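Local coordinates for protein trypanothione-dependent glyoxalase I (Leishmania major, PDB 2C21) that is a nickel-containing member of the glyoxalase/bleomycin-resistance/dioxygenase superfamily, with metal sites built between the two subunits of a dimer, at residues Y45-L50 and E62-Y67. Residues are numbered along the deposited sequence; the frame is centred on the assembly and turned at random.
With NI (nickel (II) ion), chain G.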
ATOM      1  N   TYR A  45     -19.582  -7.495  -6.494  1.00 37.22           N
ATOM      2  CA  TYR A  45     -18.467  -7.101  -5.630  1.00 37.35           C
ATOM      3  C   TYR A  45     -18.834  -5.967  -4.673  1.00 36.94           C
ATOM      4  O   TYR A  45     -19.792  -5.232  -4.898  1.00 36.22           O
ATOM      5  CB  TYR A  45     -17.205  -6.748  -6.446  1.00 37.78           C
ATOM      6  CG  TYR A  45     -17.267  -5.412  -7.152  1.00 38.04           C
ATOM      7  CD1 TYR A  45     -16.789  -4.264  -6.554  1.00 38.43           C
ATOM      8  CD2 TYR A  45     -17.802  -5.302  -8.432  1.00 40.67           C
ATOM      9  CE1 TYR A  45     -16.871  -3.030  -7.195  1.00 39.65           C
ATOM     10  CE2 TYR A  45     -17.863  -4.086  -9.079  1.00 39.95           C
ATOM     11  CZ  TYR A  45     -17.395  -2.957  -8.456  1.00 39.89           C
ATOM     12  OH  TYR A  45     -17.470  -1.740  -9.104  1.00 42.84           O
ATOM     13  N   THR A  46     -18.032  -5.859  -3.619  1.00 37.18           N
ATOM     14  CA  THR A  46     -18.151  -4.830  -2.602  1.00 36.97           C
ATOM     15  C   THR A  46     -16.758  -4.325  -2.298  1.00 37.34           C
ATOM     16  O   THR A  46     -15.829  -5.130  -2.138  1.00 36.65           O
ATOM     17  CB  THR A  46     -18.753  -5.397  -1.305  1.00 37.19           C
ATOM     18  OG1 THR A  46     -19.975  -6.088  -1.609  1.00 37.22           O
ATOM     19  CG2 THR A  46     -19.057  -4.279  -0.300  1.00 37.78           C
ATOM     20  N   LEU A  47     -16.618  -2.997  -2.209  1.00 37.47           N
ATOM     21  CA  LEU A  47     -15.386  -2.370  -1.723  1.00 37.47           C
ATOM     22  C   LEU A  47     -15.601  -1.731  -0.342  1.00 37.74           C
ATOM     23  O   LEU A  47     -16.667  -1.137  -0.062  1.00 37.54           O
ATOM     24  CB  LEU A  47     -14.914  -1.289  -2.693  1.00 37.03           C
ATOM     25  CG  LEU A  47     -14.883  -1.579  -4.186  1.00 36.75           C
ATOM     26  CD1 LEU A  47     -14.470  -0.295  -4.908  1.00 38.18           C
ATOM     27  CD2 LEU A  47     -13.936  -2.718  -4.545  1.00 38.25           C
ATOM     28  N   VAL A  48     -14.591  -1.846   0.506  1.00 37.69           N
ATOM     29  CA  VAL A  48     -14.577  -1.176   1.823  1.00 37.97           C
ATOM     30  C   VAL A  48     -13.256  -0.475   2.009  1.00 37.64           C
ATOM     31  O   VAL A  48     -12.191  -1.071   1.822  1.00 38.02           O
ATOM     32  CB  VAL A  48     -14.759  -2.145   3.005  1.00 38.17           C
ATOM     33  CG1 VAL A  48     -14.760  -1.375   4.335  1.00 37.58           C
ATOM     34  CG2 VAL A  48     -16.041  -2.953   2.840  1.00 38.65           C
ATOM     35  N   PHE A  49     -13.339   0.803   2.350  1.00 37.88           N
ATOM     36  CA  PHE A  49     -12.171   1.626   2.591  1.00 38.05           C
ATOM     37  C   PHE A  49     -12.039   1.834   4.087  1.00 38.11           C
ATOM     38  O   PHE A  49     -13.002   2.277   4.758  1.00 37.65           O
ATOM     39  CB  PHE A  49     -12.288   2.950   1.840  1.00 37.91           C
ATOM     40  CG  PHE A  49     -12.207   2.791   0.340  1.00 39.01           C
ATOM     41  CD1 PHE A  49     -13.328   2.397  -0.398  1.00 40.63           C
ATOM     42  CD2 PHE A  49     -11.013   3.016  -0.333  1.00 39.86           C
ATOM     43  CE1 PHE A  49     -13.247   2.218  -1.793  1.00 39.32           C
ATOM     44  CE2 PHE A  49     -10.927   2.854  -1.710  1.00 37.82           C
ATOM     45  CZ  PHE A  49     -12.046   2.455  -2.441  1.00 39.29           C
ATOM     46  N   LEU A  50     -10.862   1.493   4.607  1.00 39.50           N
ATOM     47  CA  LEU A  50     -10.533   1.634   6.044  1.00 40.24           C
ATOM     48  C   LEU A  50      -9.221   2.362   6.207  1.00 39.91           C
ATOM     49  O   LEU A  50      -8.326   2.241   5.379  1.00 39.53           O
ATOM     50  CB  LEU A  50     -10.327   0.276   6.727  1.00 41.07           C
ATOM     51  CG  LEU A  50     -11.403  -0.800   6.646  1.00 43.41           C
ATOM     52  CD1 LEU A  50     -11.049  -1.745   5.512  1.00 45.78           C
ATOM     53  CD2 LEU A  50     -11.492  -1.536   7.972  1.00 45.11           C
ATOM     54  N   GLU A  62      -8.001  -0.478   0.970  1.00 37.76           N
ATOM     55  CA  GLU A  62      -9.192  -0.863   0.227  1.00 38.47           C
ATOM     56  C   GLU A  62      -9.305  -2.378   0.192  1.00 38.82           C
ATOM     57  O   GLU A  62      -8.387  -3.058  -0.291  1.00 38.77           O
ATOM     58  CB  GLU A  62      -9.135  -0.364  -1.222  1.00 38.17           C
ATOM     59  CG  GLU A  62     -10.375  -0.709  -2.021  1.00 38.47           C
ATOM     60  CD  GLU A  62     -10.244  -0.401  -3.509  1.00 41.42           C
ATOM     61  OE1 GLU A  62      -9.193   0.118  -3.930  1.00 39.13           O
ATOM     62  OE2 GLU A  62     -11.214  -0.673  -4.245  1.00 43.51           O
ATOM     63  N   LEU A  63     -10.431  -2.901   0.684  1.00 38.58           N
ATOM     64  CA  LEU A  63     -10.752  -4.321   0.572  1.00 38.83           C
ATOM     65  C   LEU A  63     -11.778  -4.526  -0.527  1.00 38.72           C
ATOM     66  O   LEU A  63     -12.774  -3.820  -0.577  1.00 38.84           O
ATOM     67  CB  LEU A  63     -11.335  -4.853   1.877  1.00 39.20           C
ATOM     68  CG  LEU A  63     -10.679  -4.396   3.166  1.00 40.77           C
ATOM     69  CD1 LEU A  63     -11.447  -4.998   4.336  1.00 41.14           C
ATOM     70  CD2 LEU A  63      -9.227  -4.799   3.180  1.00 40.54           C
ATOM     71  N   THR A  64     -11.527  -5.512  -1.385  1.00 38.63           N
ATOM     72  CA  THR A  64     -12.459  -5.926  -2.405  1.00 38.59           C
ATOM     73  C   THR A  64     -12.935  -7.327  -2.045  1.00 38.09           C
ATOM     74  O   THR A  64     -12.116  -8.228  -1.827  1.00 37.65           O
ATOM     75  CB  THR A  64     -11.762  -6.005  -3.790  1.00 38.81           C
ATOM     76  OG1 THR A  64     -11.244  -4.718  -4.146  1.00 38.89           O
ATOM     77  CG2 THR A  64     -12.733  -6.473  -4.840  1.00 38.86           C
ATOM     78  N   TYR A  65     -14.252  -7.479  -1.961  1.00 37.60           N
ATOM     79  CA  TYR A  65     -14.886  -8.769  -1.807  1.00 37.83           C
ATOM     80  C   TYR A  65     -15.597  -9.115  -3.119  1.00 38.10           C
ATOM     81  O   TYR A  65     -16.439  -8.344  -3.595  1.00 38.11           O
ATOM     82  CB  TYR A  65     -15.894  -8.724  -0.642  1.00 37.50           C
ATOM     83  CG  TYR A  65     -16.794  -9.928  -0.585  1.00 37.66           C
ATOM     84  CD1 TYR A  65     -16.275 -11.186  -0.271  1.00 37.59           C
ATOM     85  CD2 TYR A  65     -18.164  -9.826  -0.857  1.00 36.24           C
ATOM     86  CE1 TYR A  65     -17.089 -12.302  -0.224  1.00 37.48           C
ATOM     87  CE2 TYR A  65     -18.984 -10.943  -0.810  1.00 35.84           C
ATOM     88  CZ  TYR A  65     -18.443 -12.175  -0.498  1.00 37.21           C
ATOM     89  OH  TYR A  65     -19.232 -13.307  -0.448  1.00 36.56           O
ATOM     90  N   ASN A  66     -15.248 -10.263  -3.701  1.00 38.20           N
ATOM     91  CA  ASN A  66     -15.985 -10.824  -4.821  1.00 38.47           C
ATOM     92  C   ASN A  66     -16.964 -11.861  -4.313  1.00 38.39           C
ATOM     93  O   ASN A  66     -16.557 -12.808  -3.644  1.00 38.18           O
ATOM     94  CB  ASN A  66     -15.038 -11.454  -5.840  1.00 39.08           C
ATOM     95  CG  ASN A  66     -14.281 -10.415  -6.616  1.00 41.14           C
ATOM     96  OD1 ASN A  66     -14.867  -9.675  -7.404  1.00 44.51           O
ATOM     97  ND2 ASN A  66     -12.990 -10.316  -6.370  1.00 42.15           N
ATOM     98  N   TYR A  67     -18.247 -11.681  -4.643  1.00 37.80           N
ATOM     99  CA  TYR A  67     -19.316 -12.528  -4.107  1.00 37.64           C
ATOM    100  C   TYR A  67     -18.994 -14.008  -4.339  1.00 37.81           C
ATOM    101  O   TYR A  67     -18.744 -14.444  -5.478  1.00 37.44           O
ATOM    102  CB  TYR A  67     -20.667 -12.221  -4.764  1.00 37.37           C
ATOM    103  CG  TYR A  67     -21.336 -10.885  -4.443  1.00 36.82           C
ATOM    104  CD1 TYR A  67     -22.667 -10.680  -4.797  1.00 36.45           C
ATOM    105  CD2 TYR A  67     -20.664  -9.837  -3.812  1.00 37.38           C
ATOM    106  CE1 TYR A  67     -23.306  -9.497  -4.543  1.00 35.80           C
ATOM    107  CE2 TYR A  67     -21.323  -8.628  -3.543  1.00 36.36           C
ATOM    108  CZ  TYR A  67     -22.641  -8.474  -3.924  1.00 36.89           C
ATOM    109  OH  TYR A  67     -23.315  -7.298  -3.687  1.00 36.89           O
TER
HETATM  110 NI    NI G1142      -8.339   1.322  -5.787  0.50 35.36          NI
HETATM  111  O   HOH W   1      -9.977   1.802  -6.259  1.00 38.79           O
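Thr46 and Val48 pair with Tyr65 and Leu63 across a β hairpin, the two inner strands of a four-stranded mixed sheet in the βαβββ arrangement of the glyoxalase superfamily. Both pairs are hydrogen-bonded in the antiparallel sense: Tyr65 N reaches Thr46 O at 2.8 Å, almost straight (177°), and Leu63 N meets Val48 O in the same way, each pair closed by a return bond. At the non-hydrogen-bonded positions CA-H...O contacts fill in, such as Leu47 CA to Leu63 O at 3.2 Å.

On the face carrying Leu47, Phe49 and Glu62 sits the metal site. Glu62 CG stands anti to its backbone N (chi1 -178°), and the extended chain runs alongside Phe49, laying CG over one ring face, 3.9 Å from the centroid, with the carboxylate nearly parallel to the ring. Glu62 OE1 binds nickel at 2.4 Å; His11, a water and His80 and Glu123 of the second subunit complete the site. Glu62 OE2 rests against both methyls of Leu47, whose CD2 also touches Thr64 OG1 at 3.4 Å.

The other face packs toward helix 19-29, with Leu50 CD1 tight against Leu63 CD1 at 3.5 Å. At the Tyr45/Asn66 end of the pair, away from the metal, Thr46 OG1 and Tyr67 OH both hydrogen-bond with Asp39 OD1, while Thr46 OG1 lies in the plane of the Tyr67 ring, 3.5 Å from CE2 at its edge.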